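Local coordinates for protein histone-lysine N-methyltransferase SETMAR (Homo sapiens, PDB 3BO5) that transfers methyl groups from S-adenosylmethionine to a lysine of histone H3 through its SET domain and, fused to a mariner transposase, takes part in DNA double-strand break repair, at residues C19-L24 with F38-D43; G123-F128 with K148-C153; A156-G161 with T200-I205; L160-V165 with V192-V197; I181-H186 with L217-V222. The protein carries 2 engineered substitutions. All coordinates share one frame; numbering follows the deposited sequence.

Interaction 1 (C19-L24 with F38-D43)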
# COMPACT_ATOMS: atom_id res chain seq x y z
N CYS A 19 13.49 -6.22 9.16
CA CYS A 19 14.07 -7.53 9.50
C CYS A 19 14.76 -8.15 8.27
O CYS A 19 14.70 -9.36 8.05
CB CYS A 19 12.95 -8.44 9.99
SG CYS A 19 12.21 -7.79 11.51
N GLY A 20 15.39 -7.31 7.45
CA GLY A 20 16.17 -7.85 6.31
C GLY A 20 15.29 -8.32 5.14
O GLY A 20 15.80 -8.85 4.14
N GLN A 21 13.97 -8.12 5.27
CA GLN A 21 12.98 -8.69 4.34
C GLN A 21 12.64 -7.81 3.15
O GLN A 21 11.90 -8.22 2.27
CB GLN A 21 11.69 -9.17 5.07
CG GLN A 21 11.92 -10.34 6.08
CD GLN A 21 10.68 -10.81 6.82
OE1 GLN A 21 9.66 -11.13 6.24
NE2 GLN A 21 10.78 -10.89 8.13
N GLU A 22 13.23 -6.60 3.08
CA GLU A 22 13.00 -5.72 1.92
C GLU A 22 14.34 -5.47 1.25
O GLU A 22 15.36 -5.88 1.78
CB GLU A 22 12.41 -4.38 2.38
CG GLU A 22 11.08 -4.59 3.12
CD GLU A 22 9.91 -4.86 2.22
OE1 GLU A 22 8.80 -4.92 2.80
OE2 GLU A 22 10.05 -5.02 0.94
N ASN A 23 14.31 -4.80 0.13
CA ASN A 23 15.55 -4.54 -0.59
C ASN A 23 16.54 -3.72 0.17
O ASN A 23 17.74 -3.85 -0.05
CB ASN A 23 15.25 -3.78 -1.85
CG ASN A 23 14.49 -4.59 -2.86
OD1 ASN A 23 14.57 -5.86 -2.87
ND2 ASN A 23 13.75 -3.90 -3.70
N LEU A 24 15.97 -2.81 0.98
CA LEU A 24 16.74 -1.87 1.79
C LEU A 24 16.25 -1.96 3.22
O LEU A 24 15.11 -2.39 3.49
CB LEU A 24 16.55 -0.48 1.24
CG LEU A 24 16.98 -0.24 -0.19
CD1 LEU A 24 16.56 1.09 -0.60
CD2 LEU A 24 18.54 -0.39 -0.34
N PHE A 38 5.71 -6.45 15.87
CA PHE A 38 4.79 -7.16 15.01
C PHE A 38 5.58 -8.13 14.16
O PHE A 38 6.83 -8.07 14.17
CB PHE A 38 4.00 -6.21 14.10
CG PHE A 38 4.89 -5.45 13.16
CD1 PHE A 38 4.94 -5.80 11.81
CD2 PHE A 38 5.69 -4.43 13.66
CE1 PHE A 38 5.85 -5.14 10.93
CE2 PHE A 38 6.57 -3.75 12.81
CZ PHE A 38 6.63 -4.14 11.46
N GLN A 39 4.89 -9.02 13.44
CA GLN A 39 5.61 -9.94 12.55
C GLN A 39 5.77 -9.33 11.16
O GLN A 39 4.80 -9.08 10.50
CB GLN A 39 4.87 -11.23 12.35
CG GLN A 39 4.71 -12.08 13.58
CD GLN A 39 4.09 -13.43 13.24
OE1 GLN A 39 4.27 -13.99 12.13
NE2 GLN A 39 3.34 -13.95 14.20
N TYR A 40 6.99 -9.08 10.75
CA TYR A 40 7.15 -8.46 9.45
C TYR A 40 6.88 -9.41 8.30
O TYR A 40 7.35 -10.58 8.33
CB TYR A 40 8.60 -7.93 9.34
CG TYR A 40 8.65 -6.93 8.19
CD1 TYR A 40 8.32 -5.58 8.43
CD2 TYR A 40 8.87 -7.33 6.85
CE1 TYR A 40 8.26 -4.67 7.39
CE2 TYR A 40 8.76 -6.43 5.78
CZ TYR A 40 8.45 -5.07 6.08
OH TYR A 40 8.32 -4.10 5.13
N THR A 41 6.20 -8.91 7.26
CA THR A 41 6.14 -9.60 5.99
C THR A 41 6.25 -8.59 4.90
O THR A 41 5.63 -7.51 5.01
CB THR A 41 4.82 -10.38 5.83
OG1 THR A 41 4.80 -11.01 4.54
CG2 THR A 41 3.54 -9.49 5.94
N PRO A 42 7.06 -8.90 3.88
CA PRO A 42 7.11 -7.97 2.76
C PRO A 42 5.95 -8.11 1.84
O PRO A 42 5.76 -7.26 0.89
CB PRO A 42 8.44 -8.38 2.06
CG PRO A 42 8.50 -9.90 2.30
CD PRO A 42 7.91 -10.09 3.70
N ASP A 43 5.12 -9.17 2.02
CA ASP A 43 4.09 -9.45 1.06
C ASP A 43 2.81 -9.87 1.77
O ASP A 43 2.86 -10.31 2.90
CB ASP A 43 4.45 -10.59 0.12
CG ASP A 43 5.43 -10.14 -0.93
OD1 ASP A 43 4.99 -9.42 -1.84
OD2 ASP A 43 6.59 -10.57 -0.82
O HOH W 1 6.54 -4.69 1.29
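Tyr40, with CG anti to the backbone N (chi1 -163°), turns toward residues 19-24, its ring alongside the Gln21 side chain and its hydroxyl at the carboxylate of Glu22. Tyr40 OH donates to Glu22 OE1 over 2.5 Å, a short bond that uses the carboxylate's anti lone pair, away from OE2. Glu22 OE1 lies at the ring edge, in its plane, while the carboxylate plane is turned 86° from the ring. The Glu22 chain is bent at chi2 (-77°) and crosses the tyrosine at about a right angle. Water 1 donates to the same OE1 and to Pro42 O, both at 2.7 Å, and so ties the glutamate to the backbone two residues past the tyrosine. Gln21 and Tyr40 slide past each other in opposite directions, with Gln21 CB 3.8 Å from Tyr40 CD2. Pro42 CB packs against both Gln21 O (3.5 Å) and Glu22 OE1 (3.6 Å). A phenylalanine at Tyr40 would probably leave Glu22 OE1 with water 1 as its remaining partner here and let the carboxylate turn more freely. Tyr40 OH also receives a weak hydrogen bond from Ile205 N. In the fold, the loop 19-24 leads to strand 27-29 and packs on short strand 39-40, where the backbone of Gln39 bonds to Tyr201 and Gly203, while Asn23 is tied to Lys122 and Leu124.

Interaction 2 (G123-F128 with K148-C153); sequences GLQFHF and KGRFVC
Phe126 and Phe128 pack against the start of strand 151-160 in the beta fold of the SET domain, where Val152 and Cys153 form a classic beta bulge facing Leu233. The dense part is apolar. Phe128 CZ comes within 3.7 Å of Val152 CG1, the two side chains crossing obliquely, and Leu124 CD2 sits at the same separation from Cys153 CB. Phe128 also touches Leu140, Thr142 and Leu245, which joins this layer to strands 138-142 and 244-247. Phe126 brings its rim to the strand, with Phe151 O lying in the ring plane at the edge. No direct hydrogen bond joins the two segments; water 2 bridges them, accepting from Gln125 N and donating to the carbonyls of both Phe151 and Val152. The looser side belongs to Arg150 and Gln125, the latter exposed. The arginine chain, folded back at chi2 (-69°) and chi3 (-63°), lays its guanidinium against the end of Phe126, the planes 35° apart. Its face receives Phe126 CZ, while Gln125 CB stands at its edge. Water 3 lies in the guanidinium plane, accepting from Arg150 NH2 at 2.9 Å and donating to Gln125 O at 2.9 Å.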
# COMPACT_ATOMS: atom_id res chain seq x y z
N GLY A 123 9.94 -4.13 -5.48
CA GLY A 123 10.11 -3.82 -4.05
C GLY A 123 10.59 -2.42 -3.76
O GLY A 123 10.51 -1.51 -4.64
N LEU A 124 11.07 -2.24 -2.53
CA LEU A 124 11.42 -0.88 -2.04
C LEU A 124 12.62 -0.38 -2.77
O LEU A 124 13.58 -1.13 -2.99
CB LEU A 124 11.75 -0.87 -0.53
CG LEU A 124 10.63 -1.40 0.35
CD1 LEU A 124 10.95 -0.99 1.76
CD2 LEU A 124 9.23 -0.87 -0.04
N GLN A 125 12.60 0.92 -3.07
CA GLN A 125 13.74 1.54 -3.80
C GLN A 125 14.30 2.74 -3.08
O GLN A 125 15.24 3.40 -3.61
CB GLN A 125 13.30 1.94 -5.19
CG GLN A 125 12.73 0.75 -5.99
CD GLN A 125 13.78 -0.29 -6.28
OE1 GLN A 125 14.92 0.09 -6.54
NE2 GLN A 125 13.39 -1.54 -6.43
N PHE A 126 13.73 3.04 -1.92
CA PHE A 126 14.20 4.17 -1.09
C PHE A 126 14.41 3.73 0.33
O PHE A 126 13.83 2.74 0.75
CB PHE A 126 13.18 5.31 -1.13
CG PHE A 126 12.88 5.79 -2.53
CD1 PHE A 126 13.81 6.66 -3.16
CD2 PHE A 126 11.75 5.35 -3.22
CE1 PHE A 126 13.57 7.09 -4.49
CE2 PHE A 126 11.47 5.76 -4.49
CZ PHE A 126 12.39 6.62 -5.17
N HIS A 127 15.21 4.51 1.07
CA HIS A 127 15.43 4.26 2.47
C HIS A 127 14.39 5.03 3.28
O HIS A 127 14.39 6.28 3.25
CB HIS A 127 16.84 4.74 2.82
CG HIS A 127 17.91 3.90 2.21
ND1 HIS A 127 18.34 4.08 0.92
CD2 HIS A 127 18.61 2.85 2.71
CE1 HIS A 127 19.28 3.18 0.65
NE2 HIS A 127 19.45 2.43 1.71
N PHE A 128 13.59 4.27 4.00
CA PHE A 128 12.59 4.84 4.87
C PHE A 128 12.97 4.72 6.29
O PHE A 128 13.95 4.03 6.60
CB PHE A 128 11.28 4.08 4.67
CG PHE A 128 10.85 4.07 3.23
CD1 PHE A 128 10.57 5.24 2.56
CD2 PHE A 128 10.63 2.86 2.56
CE1 PHE A 128 10.19 5.27 1.21
CE2 PHE A 128 10.23 2.88 1.20
CZ PHE A 128 10.02 4.08 0.52
N LYS A 148 8.00 12.40 -7.92
CA LYS A 148 6.58 12.20 -8.20
C LYS A 148 6.38 11.00 -9.09
O LYS A 148 7.03 10.86 -10.11
CB LYS A 148 6.06 13.40 -8.94
CG LYS A 148 4.60 13.34 -9.29
CD LYS A 148 4.09 14.67 -9.86
CE LYS A 148 2.63 14.53 -10.21
NZ LYS A 148 1.99 15.83 -10.55
N GLY A 149 5.46 10.14 -8.68
CA GLY A 149 5.10 8.99 -9.46
C GLY A 149 5.82 7.72 -9.10
O GLY A 149 5.38 6.65 -9.50
N ARG A 150 6.89 7.81 -8.35
CA ARG A 150 7.69 6.64 -8.01
C ARG A 150 6.97 5.74 -6.99
O ARG A 150 6.23 6.22 -6.11
CB ARG A 150 9.05 7.06 -7.46
CG ARG A 150 9.97 7.51 -8.63
CD ARG A 150 10.42 6.37 -9.59
NE ARG A 150 11.22 5.38 -8.89
CZ ARG A 150 12.47 5.53 -8.46
NH1 ARG A 150 13.15 6.62 -8.82
NH2 ARG A 150 13.06 4.58 -7.72
N PHE A 151 7.15 4.42 -7.14
CA PHE A 151 6.56 3.48 -6.19
C PHE A 151 7.27 3.65 -4.89
O PHE A 151 8.50 3.65 -4.81
CB PHE A 151 6.80 2.03 -6.71
CG PHE A 151 6.43 0.98 -5.71
CD1 PHE A 151 5.07 0.84 -5.34
CD2 PHE A 151 7.41 0.16 -5.14
CE1 PHE A 151 4.69 -0.18 -4.34
CE2 PHE A 151 7.05 -0.79 -4.16
CZ PHE A 151 5.69 -0.98 -3.78
N VAL A 152 6.47 3.70 -3.84
CA VAL A 152 7.00 3.91 -2.51
C VAL A 152 6.97 2.61 -1.68
O VAL A 152 7.99 2.06 -1.32
CB VAL A 152 6.23 5.03 -1.82
CG1 VAL A 152 6.65 5.19 -0.36
CG2 VAL A 152 6.64 6.36 -2.55
N CYS A 153 5.76 2.09 -1.46
CA CYS A 153 5.68 0.81 -0.76
C CYS A 153 4.28 0.23 -0.92
O CYS A 153 3.36 0.94 -1.30
CB CYS A 153 6.05 0.92 0.74
SG CYS A 153 4.87 1.93 1.67
O HOH W 2 10.17 2.34 -2.88
O HOH W 3 15.52 4.75 -6.17

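Interaction 3 (A156-G161 with T200-I205); sequences AGEVLG and TYIGNI
Asn204 OD1 accepts the amide of Ala156, N to OD1 3.0 Å, and also a weak hydrogen bond from Gly206 N. The Ala156 donor stands above the plane of the asparagine amide, 66° out of it. In return Asn204 N donates to Ala156 O, again 3.0 Å apart, so residue 156 is held through both its N-H and its carbonyl. Asn204 CG lies between the backbone N and the carbonyl carbon (chi1 84°), which puts it 3.7 Å from Ala156 CB, while ND2 is bonded to Glu154 O. An alanine at Asn204 would probably leave the N-H of Ala156 and the carbonyl of Glu154 without these partners. Next along, Gly157 and Gly203 bring their CA atoms to 3.9 Å; a CB on Gly157 would clash with Ile202 O. Farther out Glu158 crosses Ile202 at about a right angle, CG to CB 4.1 Å. Glu158 OE1 forms a salt bridge with Arg168 and lies at the edge of the Tyr201 ring, 3.8 Å from CD2; water 4 links OE1 to Tyr201 N. The loop 200-205 thus docks on strand 151-160 in the SET domain, just ahead of Arg207, a predicted S-adenosylmethionine-binding residue.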
# COMPACT_ATOMS: atom_id res chain seq x y z
N ALA A 156 0.72 -4.10 2.93
CA ALA A 156 0.66 -5.60 2.83
C ALA A 156 0.46 -6.23 4.22
O ALA A 156 0.97 -5.76 5.17
CB ALA A 156 1.99 -6.16 2.21
N GLY A 157 -0.34 -7.29 4.29
CA GLY A 157 -0.54 -7.98 5.57
C GLY A 157 -1.45 -9.13 5.35
O GLY A 157 -1.41 -9.76 4.31
N GLU A 158 -2.14 -9.56 6.42
CA GLU A 158 -3.03 -10.70 6.22
C GLU A 158 -4.20 -10.30 5.35
O GLU A 158 -4.82 -9.24 5.57
CB GLU A 158 -3.64 -11.08 7.58
CG GLU A 158 -2.66 -11.66 8.56
CD GLU A 158 -3.34 -12.03 9.84
OE1 GLU A 158 -3.34 -11.22 10.76
OE2 GLU A 158 -3.93 -13.12 9.85
N VAL A 159 -4.52 -11.18 4.43
CA VAL A 159 -5.71 -10.99 3.57
C VAL A 159 -6.85 -11.73 4.25
O VAL A 159 -6.72 -12.93 4.54
CB VAL A 159 -5.45 -11.57 2.18
CG1 VAL A 159 -6.67 -11.48 1.29
CG2 VAL A 159 -4.30 -10.71 1.55
N LEU A 160 -7.92 -11.03 4.57
CA LEU A 160 -8.95 -11.56 5.49
C LEU A 160 -10.25 -11.66 4.73
O LEU A 160 -10.55 -10.97 3.77
CB LEU A 160 -9.20 -10.57 6.62
CG LEU A 160 -8.05 -10.25 7.53
CD1 LEU A 160 -8.47 -9.29 8.67
CD2 LEU A 160 -7.46 -11.52 8.09
N GLY A 161 -11.11 -12.55 5.23
CA GLY A 161 -12.48 -12.47 4.79
C GLY A 161 -13.31 -11.46 5.59
O GLY A 161 -12.95 -11.02 6.69
N THR A 200 -2.05 -5.56 11.01
CA THR A 200 -1.96 -5.30 12.45
C THR A 200 -0.96 -6.21 13.13
O THR A 200 -0.12 -5.75 13.91
CB THR A 200 -3.26 -5.56 13.17
OG1 THR A 200 -4.24 -4.65 12.63
CG2 THR A 200 -3.14 -5.31 14.65
N TYR A 201 -1.06 -7.51 12.85
CA TYR A 201 -0.15 -8.51 13.50
C TYR A 201 0.97 -8.98 12.62
O TYR A 201 2.09 -9.23 13.09
CB TYR A 201 -0.98 -9.75 13.88
CG TYR A 201 -2.19 -9.35 14.72
CD1 TYR A 201 -2.02 -8.84 15.98
CD2 TYR A 201 -3.49 -9.46 14.18
CE1 TYR A 201 -3.13 -8.46 16.73
CE2 TYR A 201 -4.59 -9.11 14.92
CZ TYR A 201 -4.39 -8.57 16.20
OH TYR A 201 -5.46 -8.13 17.00
N ILE A 202 0.63 -9.15 11.32
CA ILE A 202 1.62 -9.61 10.33
C ILE A 202 1.50 -8.60 9.19
O ILE A 202 0.42 -8.47 8.59
CB ILE A 202 1.21 -11.00 9.82
CG1 ILE A 202 1.05 -11.96 11.04
CG2 ILE A 202 2.28 -11.47 8.85
CD1 ILE A 202 0.54 -13.25 10.64
N GLY A 203 2.56 -7.83 8.94
CA GLY A 203 2.36 -6.78 7.90
C GLY A 203 3.69 -6.20 7.52
O GLY A 203 4.71 -6.55 8.09
N ASN A 204 3.63 -5.34 6.52
CA ASN A 204 4.84 -4.72 6.01
C ASN A 204 4.94 -3.29 6.55
O ASN A 204 4.20 -2.88 7.41
CB ASN A 204 4.91 -4.77 4.51
CG ASN A 204 4.14 -3.63 3.88
OD1 ASN A 204 3.10 -3.16 4.45
ND2 ASN A 204 4.60 -3.18 2.70
N ILE A 205 5.91 -2.53 6.04
CA ILE A 205 6.19 -1.20 6.61
C ILE A 205 5.06 -0.22 6.33
O ILE A 205 4.96 0.83 6.99
CB ILE A 205 7.52 -0.51 6.10
CG1 ILE A 205 7.56 -0.52 4.56
CG2 ILE A 205 8.77 -1.08 6.82
CD1 ILE A 205 8.60 0.46 4.03
O HOH W 4 -2.17 -8.92 10.73

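Interaction 4 (L160-V165 with V192-V197); sequences LGFSEV and VMETFV
The turn from strand 151-160 into helix 162-169 of the SET domain packs here against the antiparallel strand 193-199. Between residues 160-165 and 192-197 one direct backbone bond forms, from Leu160 N to Phe196 O at 3.0 Å, nearly straight with an N-H...O angle of 163°. Water 5 bridges the same two residues, donating to Leu160 O and accepting from Phe196 N. Gly161 is the N-cap residue, and its carbonyl takes the amide of Val165 in the first helical turn. Phe196 carries most of the packing. Its CG lies anti to the carbonyl carbon (chi1 -60°), and the ring meets Phe162 and Val165 of the first helical turn. Val165 crosses it at about a right angle and sets CG2 3.5 Å from Phe196 CB, also touching CG and CD1. Farther out along the ring, Phe196 CE2 meets Phe162 CA and CB, and Phe196 CZ reaches Phe162 CD1 at 3.6 Å. The two aromatic planes are 85° apart, with centroids separated by 5.6 Å. Leu160 O lies at the edge of the Phe196 ring, near its plane, 3.6 Å from CD2. At the more exposed end, Glu194 OE1 approaches the edge of the Phe162 ring, 3.6 Å from CD1, while Glu194 OE2 is engaged in a salt bridge with Arg184. Beyond the strand, Ala182 and Arg184 of strand 181-185 also touch Phe196. The arrangement is that of a helix starting right after a beta-strand, with glycine at its N-cap position and its first turn packed on the neighbouring strand of a SET-domain sheet.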
# COMPACT_ATOMS: atom_id res chain seq x y z
N LEU A 160 -7.92 -11.03 4.57
CA LEU A 160 -8.95 -11.56 5.49
C LEU A 160 -10.25 -11.66 4.73
O LEU A 160 -10.55 -10.97 3.77
CB LEU A 160 -9.20 -10.57 6.62
CG LEU A 160 -8.05 -10.25 7.53
CD1 LEU A 160 -8.47 -9.29 8.67
CD2 LEU A 160 -7.46 -11.52 8.09
N GLY A 161 -11.11 -12.55 5.23
CA GLY A 161 -12.48 -12.47 4.79
C GLY A 161 -13.31 -11.46 5.59
O GLY A 161 -12.95 -11.02 6.69
N PHE A 162 -14.50 -11.18 5.02
CA PHE A 162 -15.37 -10.16 5.56
C PHE A 162 -15.75 -10.43 7.04
O PHE A 162 -15.70 -9.54 7.88
CB PHE A 162 -16.62 -10.07 4.67
CG PHE A 162 -17.54 -8.95 5.00
CD1 PHE A 162 -17.79 -8.00 4.03
CD2 PHE A 162 -18.27 -8.90 6.18
CE1 PHE A 162 -18.69 -6.95 4.31
CE2 PHE A 162 -19.16 -7.85 6.46
CZ PHE A 162 -19.35 -6.88 5.55
N SER A 163 -16.12 -11.69 7.34
CA SER A 163 -16.55 -12.01 8.71
C SER A 163 -15.42 -11.91 9.69
O SER A 163 -15.63 -11.45 10.83
CB SER A 163 -17.27 -13.34 8.81
OG SER A 163 -18.32 -13.31 7.89
N GLU A 164 -14.21 -12.33 9.24
CA GLU A 164 -13.03 -12.15 10.10
C GLU A 164 -12.75 -10.68 10.38
O GLU A 164 -12.35 -10.31 11.45
CB GLU A 164 -11.83 -12.84 9.49
CG GLU A 164 -10.57 -12.57 10.28
CD GLU A 164 -10.52 -13.36 11.58
OE1 GLU A 164 -11.41 -14.25 11.84
OE2 GLU A 164 -9.61 -13.06 12.38
N VAL A 165 -12.94 -9.86 9.35
CA VAL A 165 -12.84 -8.39 9.52
C VAL A 165 -13.79 -7.88 10.59
O VAL A 165 -13.40 -7.20 11.54
CB VAL A 165 -13.03 -7.63 8.22
CG1 VAL A 165 -13.20 -6.09 8.53
CG2 VAL A 165 -11.75 -7.90 7.40
N VAL A 192 -18.50 -6.91 -7.87
CA VAL A 192 -17.59 -6.21 -6.94
C VAL A 192 -16.50 -7.16 -6.43
O VAL A 192 -16.79 -8.25 -5.91
CB VAL A 192 -18.35 -5.65 -5.68
CG1 VAL A 192 -19.32 -4.54 -6.05
CG2 VAL A 192 -19.08 -6.77 -4.96
N MET A 193 -15.24 -6.76 -6.60
CA MET A 193 -14.12 -7.53 -6.06
C MET A 193 -13.80 -6.84 -4.73
O MET A 193 -13.52 -5.66 -4.70
CB MET A 193 -12.89 -7.48 -6.96
CG MET A 193 -13.14 -7.93 -8.44
SD MET A 193 -11.68 -7.94 -9.54
CE MET A 193 -11.25 -6.22 -9.63
N GLU A 194 -13.87 -7.58 -3.65
CA GLU A 194 -13.55 -6.97 -2.37
C GLU A 194 -12.30 -7.60 -1.76
O GLU A 194 -12.11 -8.81 -1.84
CB GLU A 194 -14.76 -7.17 -1.49
CG GLU A 194 -14.72 -6.66 -0.15
CD GLU A 194 -16.08 -6.88 0.48
OE1 GLU A 194 -16.48 -8.07 0.69
OE2 GLU A 194 -16.77 -5.85 0.70
N THR A 195 -11.40 -6.80 -1.16
CA THR A 195 -10.16 -7.30 -0.57
C THR A 195 -9.98 -6.61 0.78
O THR A 195 -10.09 -5.38 0.87
CB THR A 195 -8.92 -6.92 -1.44
OG1 THR A 195 -9.09 -7.39 -2.78
CG2 THR A 195 -7.62 -7.55 -0.86
N PHE A 196 -9.77 -7.39 1.80
CA PHE A 196 -9.49 -6.81 3.13
C PHE A 196 -8.08 -7.15 3.46
O PHE A 196 -7.69 -8.30 3.44
CB PHE A 196 -10.46 -7.39 4.19
CG PHE A 196 -11.87 -7.12 3.87
CD1 PHE A 196 -12.46 -5.92 4.21
CD2 PHE A 196 -12.63 -8.09 3.20
CE1 PHE A 196 -13.80 -5.70 3.90
CE2 PHE A 196 -13.96 -7.85 2.85
CZ PHE A 196 -14.53 -6.65 3.20
N VAL A 197 -7.33 -6.11 3.86
CA VAL A 197 -5.92 -6.35 4.22
C VAL A 197 -5.66 -5.84 5.60
O VAL A 197 -6.06 -4.74 5.92
CB VAL A 197 -5.05 -5.58 3.27
CG1 VAL A 197 -3.62 -5.72 3.66
CG2 VAL A 197 -5.25 -6.18 1.82
O HOH W 5 -10.02 -10.27 1.24

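Interaction 5 (I181-H186 with L217-V222)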
# COMPACT_ATOMS: atom_id res chain seq x y z
N ILE A 181 -7.83 -2.37 6.11
CA ILE A 181 -8.33 -1.56 5.01
C ILE A 181 -9.20 -2.44 4.13
O ILE A 181 -8.95 -3.66 3.94
CB ILE A 181 -7.14 -0.94 4.14
CG1 ILE A 181 -7.68 0.10 3.20
CG2 ILE A 181 -6.36 -2.06 3.41
CD1 ILE A 181 -6.53 0.91 2.48
N ALA A 182 -10.25 -1.81 3.60
CA ALA A 182 -11.20 -2.48 2.71
C ALA A 182 -11.12 -1.89 1.32
O ALA A 182 -11.27 -0.69 1.11
CB ALA A 182 -12.65 -2.37 3.23
N ILE A 183 -10.84 -2.74 0.34
CA ILE A 183 -10.69 -2.31 -1.04
C ILE A 183 -11.89 -2.90 -1.79
O ILE A 183 -12.10 -4.09 -1.80
CB ILE A 183 -9.39 -2.85 -1.68
CG1 ILE A 183 -8.19 -2.54 -0.82
CG2 ILE A 183 -9.23 -2.33 -3.16
CD1 ILE A 183 -8.07 -1.04 -0.53
N ARG A 184 -12.67 -2.06 -2.44
CA ARG A 184 -13.77 -2.59 -3.25
C ARG A 184 -13.60 -2.07 -4.65
O ARG A 184 -13.50 -0.87 -4.85
CB ARG A 184 -15.15 -2.19 -2.65
CG ARG A 184 -15.30 -2.77 -1.24
CD ARG A 184 -16.72 -2.63 -0.72
NE ARG A 184 -16.87 -3.40 0.53
CZ ARG A 184 -16.52 -2.95 1.74
NH1 ARG A 184 -16.74 -3.73 2.81
NH2 ARG A 184 -15.98 -1.74 1.89
N GLU A 185 -13.55 -2.97 -5.63
CA GLU A 185 -13.36 -2.58 -6.97
C GLU A 185 -14.61 -3.02 -7.77
O GLU A 185 -14.98 -4.19 -7.75
CB GLU A 185 -12.12 -3.26 -7.51
CG GLU A 185 -10.83 -2.82 -6.78
CD GLU A 185 -9.68 -3.71 -7.13
OE1 GLU A 185 -9.45 -4.68 -6.42
OE2 GLU A 185 -9.00 -3.44 -8.15
N HIS A 186 -15.21 -2.07 -8.48
CA HIS A 186 -16.46 -2.37 -9.22
C HIS A 186 -16.18 -2.60 -10.67
O HIS A 186 -15.32 -1.92 -11.23
CB HIS A 186 -17.46 -1.21 -9.07
CG HIS A 186 -18.03 -1.10 -7.69
ND1 HIS A 186 -17.29 -0.65 -6.61
CD2 HIS A 186 -19.27 -1.36 -7.21
CE1 HIS A 186 -18.04 -0.68 -5.53
NE2 HIS A 186 -19.26 -1.09 -5.87
N LEU A 217 0.96 10.31 -0.85
CA LEU A 217 0.90 9.02 -1.58
C LEU A 217 -0.52 8.81 -2.11
O LEU A 217 -1.52 9.21 -1.48
CB LEU A 217 1.19 7.85 -0.66
CG LEU A 217 2.55 7.93 -0.01
CD1 LEU A 217 2.70 6.76 0.98
CD2 LEU A 217 3.72 8.00 -1.03
N LEU A 218 -0.57 8.10 -3.23
CA LEU A 218 -1.77 7.57 -3.81
C LEU A 218 -1.74 6.04 -3.84
O LEU A 218 -0.79 5.50 -4.34
CB LEU A 218 -1.97 8.08 -5.28
CG LEU A 218 -3.20 7.57 -6.01
CD1 LEU A 218 -4.51 7.95 -5.34
CD2 LEU A 218 -3.16 8.07 -7.52
N MET A 219 -2.80 5.37 -3.36
CA MET A 219 -2.85 3.92 -3.38
C MET A 219 -3.58 3.41 -4.64
O MET A 219 -4.69 3.87 -4.95
CB MET A 219 -3.65 3.45 -2.17
CG MET A 219 -3.58 1.88 -2.07
SD MET A 219 -4.56 1.37 -0.64
CE MET A 219 -3.35 1.64 0.67
N ILE A 220 -2.93 2.50 -5.37
CA ILE A 220 -3.48 1.92 -6.56
C ILE A 220 -3.50 0.40 -6.39
O ILE A 220 -2.48 -0.16 -6.04
CB ILE A 220 -2.48 2.21 -7.75
CG1 ILE A 220 -2.38 3.71 -7.99
CG2 ILE A 220 -3.01 1.62 -9.06
CD1 ILE A 220 -3.69 4.36 -8.07
N PRO A 221 -4.67 -0.27 -6.63
CA PRO A 221 -4.62 -1.77 -6.63
C PRO A 221 -3.85 -2.23 -7.84
O PRO A 221 -4.14 -1.82 -8.97
CB PRO A 221 -6.12 -2.17 -6.74
CG PRO A 221 -6.92 -0.89 -6.43
CD PRO A 221 -6.02 0.27 -6.84
N VAL A 222 -2.79 -3.01 -7.60
CA VAL A 222 -1.96 -3.47 -8.70
C VAL A 222 -1.95 -5.00 -8.66
O VAL A 222 -1.55 -5.59 -7.65
CB VAL A 222 -0.53 -2.92 -8.57
CG1 VAL A 222 0.35 -3.58 -9.65
CG2 VAL A 222 -0.53 -1.38 -8.76
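With CG anti to the backbone N (chi1 -174°) and CE bent round at chi3 (-82°), Met219 presents its thioether to Ile181, whose CG1 is likewise anti to its backbone N. The two side chains reach toward each other tip to tip. Ile181 CD1 lies 3.7 Å from Met219 SD and equally far from Met219 CE, so the isoleucine methyl rests against both atoms at the end of the methionine. Ile183, one step along the same side of its strand, adds a looser contact to the sulfur, CD1 to SD 4.3 Å. Its other branch, CG2, stands 4.3 Å from Pro221 CG. At the far end the extended Glu185 and the proline ring slide past each other in opposite directions, with Glu185 OE2 3.4 Å from Pro221 CB. That carboxylate touches the ring by its oxygen, while OE1 is held by a salt bridge with Arg223, which probably steadies the charged end beside an otherwise apolar contact. No hydrogen bond crosses between the segments. The strand axes pass 9.6 Å apart at an angle of 60°, a spacing that side chains must bridge. Leu231 touches both isoleucines and Leu233 touches Met219, so strand 230-235 contributes to the same core. This is the side-chain packing of two non-adjacent strands of one mixed sheet, forming part of the buried interior of the SET domain.

How the interactions relate
Interaction 1 comes first along the chain, in the pre-SET region, and interactions 2 to 5 lie in the SET domain. Interaction 1 touches both interaction 2, through Asn23 and Leu24, and interaction 3, through backbone bonds of Gln39 and Thr41, their centres about 14 and 12 Å away. Interactions 2 and 3 use successive parts of strand 151-160, and Ile205 packs on Phe128 and Leu124. Interactions 3 and 4 share Leu160 and Gly161; interactions 4 and 5 meet across strands 193-199 and 181-185, with centres about 13 Å apart. The loops 123-128 and 200-205, both packed on strand 151-160, thus tie the N-terminal segments to the SET domain.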